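Local coordinates for protein dTDP Sugar Isomerase (Desulfovibrio desulfuricans subsp. desulfuricans str. G20, PDB 3EJK) that probably catalyses the 3,5-epimerisation of dTDP-4-dehydro-6-deoxy-alpha-D-glucose to dTDP-4-dehydro-beta-L-rhamnose, a step in making activated L-rhamnose, at residues 74-85 with 133-144; 84-93 with 118-129. All coordinates share one frame; numbering follows the deposited sequence. Where two conformers were deposited one is given.

Contact 1 (74-85 with 133-144); sequences MTQLFAVPVGCI and PALVANCTDIPH
The side-chain amide of Asn138 is held through both of its polar atoms by the strand across from it. Its ND2 donates to Gln76 OE1 (2.9 Å), meeting a lone pair in the plane of the Gln76 carbonyl, while OD1 accepts the backbone N-H of Leu77 at 3.0 Å along a more bent path (147°). Tyr56 OH takes part in a further bond with ND2, so the rotation of this buried amide is fixed. The amide stands nearly perpendicular to the Phe78 ring (planes 81° apart) at its edge; Val136 CG1 lies over one face, 4.1 Å from the centroid, a CH-pi contact. Strands 76-82 and 134-140 pair antiparallel in one of the two facing sheets of the cupin jelly roll, and a beta bulge between Ala79 and Val82 shifts the register by one residue. Beyond the bulge, Ile85 CG2 rests on Ala134 CB (3.5 Å). At the other end Asp141 OD1 accepts Thr75 N at 2.9 Å, from above the carboxylate plane, and a water links OD2 to Thr75 OG1. With CG of selenomethionine Met74 anti to the backbone N (chi1 -170°), the chain runs past Asp141 and sets SE 3.7 Å from Thr140 CG2.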
loop_
_atom_site.group_PDB
_atom_site.type_symbol
_atom_site.label_atom_id
_atom_site.label_comp_id
_atom_site.label_asym_id
_atom_site.label_seq_id
_atom_site.Cartn_x
_atom_site.Cartn_y
_atom_site.Cartn_z
HETATM N N MSE A 74 10.763 -13.478 -9.916
HETATM C CA MSE A 74 9.707 -12.733 -9.247
HETATM C C MSE A 74 8.585 -12.251 -10.157
HETATM O O MSE A 74 8.816 -11.827 -11.294
HETATM C CB MSE A 74 10.311 -11.519 -8.521
HETATM C CG MSE A 74 9.360 -10.808 -7.614
HETATM SE SE MSE A 74 10.072 -9.103 -6.959
HETATM C CE MSE A 74 11.637 -9.742 -6.052
ATOM N N THR A 75 7.372 -12.326 -9.608
ATOM C CA THR A 75 6.168 -11.771 -10.233
ATOM C C THR A 75 5.742 -10.523 -9.468
ATOM O O THR A 75 5.762 -10.501 -8.237
ATOM C CB THR A 75 5.001 -12.775 -10.205
ATOM O OG1 THR A 75 5.347 -13.898 -10.993
ATOM C CG2 THR A 75 3.692 -12.169 -10.725
ATOM N N GLN A 76 5.322 -9.506 -10.216
ATOM C CA GLN A 76 4.865 -8.243 -9.635
ATOM C C GLN A 76 3.345 -8.184 -9.654
ATOM O O GLN A 76 2.692 -8.720 -10.557
ATOM C CB GLN A 76 5.383 -7.027 -10.427
ATOM C CG GLN A 76 6.806 -7.123 -10.971
ATOM C CD GLN A 76 7.854 -7.482 -9.938
ATOM O OE1 GLN A 76 7.852 -6.967 -8.813
ATOM N NE2 GLN A 76 8.810 -8.328 -10.343
ATOM N N LEU A 77 2.806 -7.567 -8.603
ATOM C CA LEU A 77 1.361 -7.274 -8.482
ATOM C C LEU A 77 1.226 -5.812 -8.049
ATOM O O LEU A 77 1.345 -5.467 -6.872
ATOM C CB LEU A 77 0.618 -8.209 -7.524
ATOM C CG LEU A 77 0.480 -9.664 -7.971
ATOM C CD1 LEU A 77 -0.163 -10.489 -6.863
ATOM C CD2 LEU A 77 -0.309 -9.754 -9.237
ATOM N N PHE A 78 1.013 -4.979 -9.061
ATOM C CA PHE A 78 0.897 -3.524 -8.935
ATOM C C PHE A 78 -0.524 -3.056 -8.709
ATOM O O PHE A 78 -1.461 -3.477 -9.387
ATOM C CB PHE A 78 1.324 -2.816 -10.235
ATOM C CG PHE A 78 2.808 -2.618 -10.412
ATOM C CD1 PHE A 78 3.734 -3.312 -9.680
ATOM C CD2 PHE A 78 3.261 -1.754 -11.414
ATOM C CE1 PHE A 78 5.100 -3.118 -9.882
ATOM C CE2 PHE A 78 4.633 -1.572 -11.641
ATOM C CZ PHE A 78 5.546 -2.271 -10.865
ATOM N N ALA A 79 -0.636 -2.127 -7.769
ATOM C CA ALA A 79 -1.873 -1.351 -7.572
ATOM C C ALA A 79 -1.446 0.090 -7.369
ATOM O O ALA A 79 -0.361 0.346 -6.880
ATOM C CB ALA A 79 -2.746 -1.860 -6.423
ATOM N N VAL A 80 -2.286 1.019 -7.818
ATOM C CA VAL A 80 -1.975 2.455 -7.742
ATOM C C VAL A 80 -3.100 3.200 -7.001
ATOM O O VAL A 80 -4.023 3.746 -7.612
ATOM C CB VAL A 80 -1.751 3.047 -9.148
ATOM C CG1 VAL A 80 -1.487 4.542 -9.063
ATOM C CG2 VAL A 80 -0.549 2.321 -9.865
ATOM N N PRO A 81 -3.019 3.233 -5.676
ATOM C CA PRO A 81 -4.100 3.832 -4.878
ATOM C C PRO A 81 -4.088 5.338 -4.809
ATOM O O PRO A 81 -5.079 5.952 -4.415
ATOM C CB PRO A 81 -3.877 3.258 -3.485
ATOM C CG PRO A 81 -2.445 2.856 -3.454
ATOM C CD PRO A 81 -1.954 2.667 -4.848
ATOM N N VAL A 82 -2.966 5.912 -5.191
ATOM C CA VAL A 82 -2.825 7.382 -5.234
ATOM C C VAL A 82 -2.259 7.798 -6.585
ATOM O O VAL A 82 -1.283 7.218 -7.075
ATOM C CB VAL A 82 -1.946 7.913 -4.069
ATOM C CG1 VAL A 82 -1.694 9.428 -4.198
ATOM C CG2 VAL A 82 -2.604 7.581 -2.722
ATOM N N GLY A 83 -2.934 8.744 -7.222
ATOM C CA GLY A 83 -2.487 9.270 -8.510
ATOM C C GLY A 83 -2.729 8.359 -9.694
ATOM O O GLY A 83 -3.641 7.526 -9.704
ATOM N N CYS A 84 -1.863 8.500 -10.687
ATOM C CA CYS A 84 -2.024 7.750 -11.917
ATOM C C CYS A 84 -0.742 7.469 -12.616
ATOM O O CYS A 84 0.123 8.336 -12.691
ATOM C CB CYS A 84 -3.046 8.467 -12.796
ATOM S SG CYS A 84 -3.509 7.666 -14.326
ATOM N N ILE A 85 -0.587 6.246 -13.104
ATOM C CA ILE A 85 0.607 5.917 -13.878
ATOM C C ILE A 85 0.284 5.218 -15.167
ATOM O O ILE A 85 -0.799 4.654 -15.372
ATOM C CB ILE A 85 1.645 4.998 -13.132
ATOM C CG1 ILE A 85 1.091 3.572 -13.022
ATOM C CG2 ILE A 85 2.105 5.618 -11.778
ATOM C CD1 ILE A 85 2.022 2.579 -12.355
ATOM N N PRO A 133 1.738 13.504 -7.478
ATOM C CA PRO A 133 2.446 12.234 -7.415
ATOM C C PRO A 133 1.569 11.007 -7.367
ATOM O O PRO A 133 0.396 11.049 -6.979
ATOM C CB PRO A 133 3.270 12.340 -6.118
ATOM C CG PRO A 133 3.127 13.762 -5.641
ATOM C CD PRO A 133 1.864 14.286 -6.236
ATOM N N ALA A 134 2.173 9.918 -7.800
ATOM C CA ALA A 134 1.549 8.625 -7.754
ATOM C C ALA A 134 2.229 7.797 -6.676
ATOM O O ALA A 134 3.384 8.038 -6.293
ATOM C CB ALA A 134 1.637 7.915 -9.113
ATOM N N LEU A 135 1.454 6.870 -6.148
ATOM C CA LEU A 135 1.957 5.884 -5.183
ATOM C C LEU A 135 1.599 4.520 -5.722
ATOM O O LEU A 135 0.434 4.156 -5.820
ATOM C CB LEU A 135 1.357 6.040 -3.783
ATOM C CG LEU A 135 2.086 5.124 -2.786
ATOM C CD1 LEU A 135 3.467 5.750 -2.410
ATOM C CD2 LEU A 135 1.262 4.865 -1.564
ATOM N N VAL A 136 2.631 3.796 -6.105
ATOM C CA VAL A 136 2.488 2.463 -6.643
ATOM C C VAL A 136 2.744 1.488 -5.505
ATOM O O VAL A 136 3.724 1.616 -4.782
ATOM C CB VAL A 136 3.536 2.212 -7.778
ATOM C CG1 VAL A 136 3.340 0.865 -8.401
ATOM C CG2 VAL A 136 3.472 3.319 -8.841
ATOM N N ALA A 137 1.835 0.537 -5.340
ATOM C CA ALA A 137 2.003 -0.519 -4.359
ATOM C C ALA A 137 2.327 -1.790 -5.108
ATOM O O ALA A 137 1.783 -2.069 -6.172
ATOM C CB ALA A 137 0.746 -0.695 -3.499
ATOM N N ASN A 138 3.241 -2.559 -4.545
ATOM C CA ASN A 138 3.635 -3.822 -5.156
ATOM C C ASN A 138 3.689 -4.929 -4.123
ATOM O O ASN A 138 4.349 -4.803 -3.109
ATOM C CB ASN A 138 4.999 -3.675 -5.841
ATOM C CG ASN A 138 5.333 -4.848 -6.735
ATOM O OD1 ASN A 138 4.510 -5.731 -6.937
ATOM N ND2 ASN A 138 6.552 -4.863 -7.278
ATOM N N CYS A 139 2.939 -5.986 -4.370
ATOM C CA CYS A 139 2.958 -7.147 -3.512
ATOM C C CYS A 139 3.607 -8.256 -4.335
ATOM O O CYS A 139 3.001 -8.805 -5.264
ATOM C CB CYS A 139 1.552 -7.552 -3.079
ATOM S SG CYS A 139 1.529 -8.915 -1.867
ATOM N N THR A 140 4.847 -8.563 -3.980
ATOM C CA THR A 140 5.630 -9.538 -4.714
ATOM C C THR A 140 5.612 -10.880 -4.003
ATOM O O THR A 140 5.359 -10.985 -2.791
ATOM C CB THR A 140 7.053 -9.046 -4.895
ATOM O OG1 THR A 140 7.680 -9.010 -3.622
ATOM C CG2 THR A 140 7.047 -7.674 -5.488
ATOM N N ASP A 141 5.897 -11.896 -4.794
ATOM C CA ASP A 141 5.795 -13.290 -4.343
ATOM C C ASP A 141 7.066 -13.761 -3.693
ATOM O O ASP A 141 7.080 -14.756 -2.980
ATOM C CB ASP A 141 5.353 -14.230 -5.467
ATOM C CG ASP A 141 6.311 -14.277 -6.627
ATOM O OD1 ASP A 141 7.058 -13.308 -6.867
ATOM O OD2 ASP A 141 6.284 -15.296 -7.328
ATOM N N ILE A 142 8.135 -13.040 -3.962
ATOM C CA ILE A 142 9.400 -13.283 -3.270
ATOM C C ILE A 142 10.009 -11.956 -2.855
ATOM O O ILE A 142 9.822 -10.943 -3.519
ATOM C CB ILE A 142 10.432 -14.099 -4.086
ATOM C CG1 ILE A 142 10.812 -13.387 -5.366
ATOM C CG2 ILE A 142 9.876 -15.473 -4.412
ATOM C CD1 ILE A 142 11.882 -14.149 -6.166
ATOM N N PRO A 143 10.736 -11.954 -1.745
ATOM C CA PRO A 143 11.307 -10.690 -1.337
ATOM C C PRO A 143 12.463 -10.279 -2.231
ATOM O O PRO A 143 13.011 -11.075 -2.989
ATOM C CB PRO A 143 11.785 -10.969 0.083
ATOM C CG PRO A 143 12.028 -12.407 0.127
ATOM C CD PRO A 143 11.091 -13.052 -0.832
ATOM N N HIS A 144 12.780 -9.003 -2.156
ATOM C CA HIS A 144 13.887 -8.474 -2.934
ATOM C C HIS A 144 15.206 -9.093 -2.542
ATOM O O HIS A 144 15.536 -9.190 -1.379
ATOM C CB HIS A 144 14.013 -6.970 -2.777
ATOM C CG HIS A 144 15.165 -6.408 -3.538
ATOM N ND1 HIS A 144 15.073 -6.076 -4.873
ATOM C CD2 HIS A 144 16.450 -6.176 -3.174
ATOM C CE1 HIS A 144 16.246 -5.633 -5.290
ATOM N NE2 HIS A 144 17.100 -5.692 -4.282
HETATM O O HOH W 1 6.954 -15.574 -9.839
HETATM O O HOH W 2 3.560 -11.279 -6.817
#

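Contact 2 (84-93 with 118-129); sequences CIHVVLYDGR and IPPQVWYGFAAT
Val88 N donates to Gly125 O at 2.9 Å and nearly straight (170°), and His86 N reaches Ala127 O at the same 2.9 Å. With Tyr90-Trp123 these are the hydrogen-bonded pairs of the antiparallel ladder, each joined by two backbone bonds. At the far end a salt bridge within segment 84-93 positions Arg93 against the turn leading into strand 123-128: NE meets Asp91 OD1 at 2.8 Å and NH2 meets Asp91 OD2, side-on. Both carboxylate oxygens lie close to the guanidinium plane, yet the arginine reaches them from above the carboxylate plane. Asp91 OD1 also accepts the backbone N of Arg93, from the face opposite to NE, which closes an Asx turn. Outside the pair, NH2 donates to Glu21 O, and Asp91 OD2 accepts from Ser96 and Thr98, so this ion pair is firmly fixed. The arginine chain bends at chi3 (-61°), which brings one face of the guanidinium onto Val122 CG2, which lies over its centre, 3.5 Å from Arg93 CZ; water bridges NH1 to Pro120 O within the type II turn 119-122.

Tyr90 and Trp123 share one sheet face with planes 22° apart, but their rings are slid so far that they barely overlap; Tyr90 CD2 meets Trp123 CD1 at 3.7 Å. Thr129 CG2 sits over the His86 ring, 3.7 Å from its centroid, a CH-pi contact. On the opposite face Leu89 CD2 packs on Tyr124 CB (3.6 Å), Val87 lies alongside Phe126, and Ile118 CD1 reaches Leu89 CD2 from strand 114-118 of the facing sheet. Cys84 SG carries a covalently attached unknown ligand, and Tyr124 OH is hydrogen-bonded to a citrate, both probably from crystallisation. Strands 84-90 and 123-128 are neighbours in one of the two facing antiparallel sheets of the cupin jelly roll, the fold of the dTDP-4-dehydrorhamnose 3,5-epimerase family.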
loop_
_atom_site.group_PDB
_atom_site.type_symbol
_atom_site.label_atom_id
_atom_site.label_comp_id
_atom_site.label_asym_id
_atom_site.label_seq_id
_atom_site.Cartn_x
_atom_site.Cartn_y
_atom_site.Cartn_z
ATOM N N CYS A 84 -1.863 8.500 -10.687
ATOM C CA CYS A 84 -2.024 7.750 -11.917
ATOM C C CYS A 84 -0.742 7.469 -12.616
ATOM O O CYS A 84 0.123 8.336 -12.691
ATOM C CB CYS A 84 -3.046 8.467 -12.796
ATOM S SG CYS A 84 -3.509 7.666 -14.326
ATOM N N ILE A 85 -0.587 6.246 -13.104
ATOM C CA ILE A 85 0.607 5.917 -13.878
ATOM C C ILE A 85 0.284 5.218 -15.167
ATOM O O ILE A 85 -0.799 4.654 -15.372
ATOM C CB ILE A 85 1.645 4.998 -13.132
ATOM C CG1 ILE A 85 1.091 3.572 -13.022
ATOM C CG2 ILE A 85 2.105 5.618 -11.778
ATOM C CD1 ILE A 85 2.022 2.579 -12.355
ATOM N N HIS A 86 1.263 5.334 -16.047
ATOM C CA HIS A 86 1.290 4.636 -17.320
ATOM C C HIS A 86 2.378 3.593 -17.197
ATOM O O HIS A 86 3.534 3.913 -16.906
ATOM C CB HIS A 86 1.554 5.584 -18.491
ATOM C CG HIS A 86 0.333 6.317 -18.943
ATOM N ND1 HIS A 86 0.203 6.851 -20.209
ATOM C CD2 HIS A 86 -0.856 6.525 -18.322
ATOM C CE1 HIS A 86 -0.991 7.406 -20.327
ATOM N NE2 HIS A 86 -1.657 7.212 -19.200
ATOM N N VAL A 87 1.979 2.339 -17.357
ATOM C CA VAL A 87 2.916 1.226 -17.326
ATOM C C VAL A 87 3.112 0.681 -18.731
ATOM O O VAL A 87 2.172 0.600 -19.513
ATOM C CB VAL A 87 2.419 0.046 -16.450
ATOM C CG1 VAL A 87 3.504 -1.053 -16.369
ATOM C CG2 VAL A 87 2.002 0.508 -15.057
ATOM N N VAL A 88 4.354 0.354 -19.052
ATOM C CA VAL A 88 4.651 -0.314 -20.304
ATOM C C VAL A 88 5.407 -1.592 -20.017
ATOM O O VAL A 88 6.362 -1.617 -19.241
ATOM C CB VAL A 88 5.468 0.537 -21.280
ATOM C CG1 VAL A 88 5.866 -0.308 -22.491
ATOM C CG2 VAL A 88 4.701 1.798 -21.713
ATOM N N LEU A 89 4.952 -2.656 -20.664
ATOM C CA LEU A 89 5.558 -3.987 -20.534
ATOM C C LEU A 89 6.137 -4.369 -21.881
ATOM O O LEU A 89 5.564 -4.065 -22.908
ATOM C CB LEU A 89 4.514 -5.040 -20.117
ATOM C CG LEU A 89 3.687 -4.772 -18.848
ATOM C CD1 LEU A 89 2.899 -6.039 -18.502
ATOM C CD2 LEU A 89 4.591 -4.397 -17.729
ATOM N N TYR A 90 7.315 -4.979 -21.845
ATOM C CA TYR A 90 8.012 -5.454 -23.050
ATOM C C TYR A 90 8.482 -6.886 -22.880
ATOM O O TYR A 90 9.254 -7.205 -21.978
ATOM C CB TYR A 90 9.197 -4.575 -23.414
ATOM C CG TYR A 90 10.041 -5.220 -24.488
ATOM C CD1 TYR A 90 9.522 -5.448 -25.752
ATOM C CD2 TYR A 90 11.347 -5.612 -24.231
ATOM C CE1 TYR A 90 10.268 -6.055 -26.725
ATOM C CE2 TYR A 90 12.104 -6.200 -25.214
ATOM C CZ TYR A 90 11.561 -6.421 -26.447
ATOM O OH TYR A 90 12.310 -7.024 -27.411
ATOM N N ASP A 91 7.971 -7.736 -23.757
ATOM C CA ASP A 91 8.276 -9.174 -23.723
ATOM C C ASP A 91 9.580 -9.512 -24.438
ATOM O O ASP A 91 9.620 -9.703 -25.651
ATOM C CB ASP A 91 7.125 -9.966 -24.327
ATOM C CG ASP A 91 7.191 -11.433 -23.998
ATOM O OD1 ASP A 91 8.261 -11.901 -23.539
ATOM O OD2 ASP A 91 6.158 -12.112 -24.208
ATOM N N GLY A 92 10.630 -9.611 -23.635
ATOM C CA GLY A 92 11.963 -9.941 -24.127
ATOM C C GLY A 92 12.241 -11.434 -24.101
ATOM O O GLY A 92 13.342 -11.883 -24.411
ATOM N N ARG A 93 11.222 -12.204 -23.762
ATOM C CA ARG A 93 11.354 -13.680 -23.673
ATOM C C ARG A 93 11.412 -14.293 -25.059
ATOM O O ARG A 93 10.455 -14.264 -25.828
ATOM C CB ARG A 93 10.221 -14.278 -22.846
ATOM C CG ARG A 93 10.209 -13.777 -21.432
ATOM C CD ARG A 93 8.938 -14.162 -20.697
ATOM N NE ARG A 93 7.764 -13.591 -21.341
ATOM C CZ ARG A 93 6.540 -13.701 -20.853
ATOM N NH1 ARG A 93 6.383 -14.315 -19.715
ATOM N NH2 ARG A 93 5.487 -13.164 -21.461
ATOM N N ILE A 118 2.627 -8.767 -13.448
ATOM C CA ILE A 118 3.761 -8.720 -14.386
ATOM C C ILE A 118 4.562 -10.001 -14.186
ATOM O O ILE A 118 5.166 -10.202 -13.129
ATOM C CB ILE A 118 4.673 -7.504 -14.153
ATOM C CG1 ILE A 118 3.877 -6.205 -14.275
ATOM C CG2 ILE A 118 5.867 -7.497 -15.192
ATOM C CD1 ILE A 118 4.681 -4.960 -13.907
ATOM N N PRO A 119 4.589 -10.884 -15.196
ATOM C CA PRO A 119 5.295 -12.128 -14.891
ATOM C C PRO A 119 6.816 -12.002 -14.962
ATOM O O PRO A 119 7.333 -10.979 -15.403
ATOM C CB PRO A 119 4.767 -13.113 -15.947
ATOM C CG PRO A 119 4.137 -12.298 -17.001
ATOM C CD PRO A 119 3.946 -10.895 -16.521
ATOM N N PRO A 120 7.540 -13.006 -14.461
ATOM C CA PRO A 120 8.983 -12.855 -14.588
ATOM C C PRO A 120 9.499 -12.794 -16.012
ATOM O O PRO A 120 8.863 -13.256 -16.971
ATOM C CB PRO A 120 9.556 -14.095 -13.879
ATOM C CG PRO A 120 8.458 -15.018 -13.676
ATOM C CD PRO A 120 7.151 -14.288 -13.855
ATOM N N GLN A 121 10.643 -12.142 -16.083
ATOM C CA GLN A 121 11.438 -11.988 -17.278
ATOM C C GLN A 121 10.785 -11.103 -18.330
ATOM O O GLN A 121 11.143 -11.120 -19.509
ATOM C CB GLN A 121 11.885 -13.358 -17.792
ATOM C CG GLN A 121 12.841 -14.035 -16.795
ATOM C CD GLN A 121 13.301 -15.422 -17.207
ATOM O OE1 GLN A 121 13.175 -15.816 -18.361
ATOM N NE2 GLN A 121 13.862 -16.163 -16.254
ATOM N N VAL A 122 9.838 -10.319 -17.860
ATOM C CA VAL A 122 9.187 -9.315 -18.685
ATOM C C VAL A 122 9.675 -7.963 -18.181
ATOM O O VAL A 122 9.607 -7.678 -16.982
ATOM C CB VAL A 122 7.646 -9.352 -18.595
ATOM C CG1 VAL A 122 7.026 -8.107 -19.267
ATOM C CG2 VAL A 122 7.097 -10.613 -19.231
ATOM N N TRP A 123 10.203 -7.158 -19.094
ATOM C CA TRP A 123 10.659 -5.806 -18.761
ATOM C C TRP A 123 9.482 -4.901 -18.471
ATOM O O TRP A 123 8.442 -4.959 -19.136
ATOM C CB TRP A 123 11.450 -5.170 -19.896
ATOM C CG TRP A 123 12.803 -5.761 -20.175
ATOM C CD1 TRP A 123 13.122 -6.640 -21.175
ATOM C CD2 TRP A 123 14.022 -5.480 -19.485
ATOM N NE1 TRP A 123 14.467 -6.936 -21.137
ATOM C CE2 TRP A 123 15.040 -6.241 -20.103
ATOM C CE3 TRP A 123 14.355 -4.673 -18.394
ATOM C CZ2 TRP A 123 16.353 -6.208 -19.669
ATOM C CZ3 TRP A 123 15.667 -4.651 -17.968
ATOM C CH2 TRP A 123 16.638 -5.420 -18.586
ATOM N N TYR A 124 9.665 -4.059 -17.469
ATOM C CA TYR A 124 8.651 -3.068 -17.110
ATOM C C TYR A 124 9.214 -1.695 -16.754
ATOM O O TYR A 124 10.330 -1.527 -16.321
ATOM C CB TYR A 124 7.689 -3.579 -16.032
ATOM C CG TYR A 124 8.314 -3.986 -14.721
ATOM C CD1 TYR A 124 8.746 -5.279 -14.508
ATOM C CD2 TYR A 124 8.434 -3.077 -13.684
ATOM C CE1 TYR A 124 9.312 -5.657 -13.285
ATOM C CE2 TYR A 124 8.995 -3.428 -12.472
ATOM C CZ TYR A 124 9.429 -4.720 -12.271
ATOM O OH TYR A 124 9.990 -5.074 -11.055
ATOM N N GLY A 125 8.391 -0.716 -17.057
ATOM C CA GLY A 125 8.671 0.684 -16.772
ATOM C C GLY A 125 7.360 1.396 -16.509
ATOM O O GLY A 125 6.302 0.950 -16.947
ATOM N N PHE A 126 7.429 2.492 -15.773
ATOM C CA PHE A 126 6.218 3.265 -15.495
ATOM C C PHE A 126 6.529 4.710 -15.172
ATOM O O PHE A 126 7.646 5.054 -14.773
ATOM C CB PHE A 126 5.376 2.610 -14.387
ATOM C CG PHE A 126 6.134 2.332 -13.110
ATOM C CD1 PHE A 126 6.246 3.286 -12.131
ATOM C CD2 PHE A 126 6.729 1.098 -12.895
ATOM C CE1 PHE A 126 6.924 3.028 -10.951
ATOM C CE2 PHE A 126 7.415 0.835 -11.735
ATOM C CZ PHE A 126 7.520 1.808 -10.755
ATOM N N ALA A 127 5.524 5.541 -15.397
ATOM C CA ALA A 127 5.607 6.976 -15.156
ATOM C C ALA A 127 4.301 7.559 -14.650
ATOM O O ALA A 127 3.226 7.131 -15.026
ATOM C CB ALA A 127 6.038 7.704 -16.431
ATOM N N ALA A 128 4.443 8.571 -13.802
ATOM C CA ALA A 128 3.306 9.291 -13.243
ATOM C C ALA A 128 2.827 10.353 -14.215
ATOM O O ALA A 128 3.602 11.149 -14.730
ATOM C CB ALA A 128 3.670 9.948 -11.881
ATOM N N THR A 129 1.525 10.350 -14.444
ATOM C CA THR A 129 0.876 11.332 -15.313
ATOM C C THR A 129 0.244 12.437 -14.494
ATOM O O THR A 129 0.034 12.332 -13.280
ATOM C CB THR A 129 -0.232 10.687 -16.171
ATOM O OG1 THR A 129 -1.282 10.244 -15.310
ATOM C CG2 THR A 129 0.303 9.501 -16.964
HETATM O O HOH W 3 -0.349 11.081 -10.901
HETATM O O HOH W 4 8.124 -15.759 -17.578
#

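In the fold
Both contacts are buried antiparallel strand pairings, but they belong to different sheets of the jelly roll: 76-82 with 134-140 in one, 84-90 with 123-128 in the other. Cys84 and Ile85, common to both, lie where the chain passes from 76-82 into the next strand, and contact 2 is nested along the chain inside the loop that contact 1 closes. The sheets meet at Phe78 and Phe126, rings at about 90°. Ile118, in contact 2's second segment, ends a strand beside 76-82, where its N probably donates to Gln76 O. Contact 1 adds side-chain amide bonds to its ladder and borders the second subunit, on which Pro81 and Leu135 pack; contact 2, touched by no other chain, has an ion pair within segment 84-93 at one end.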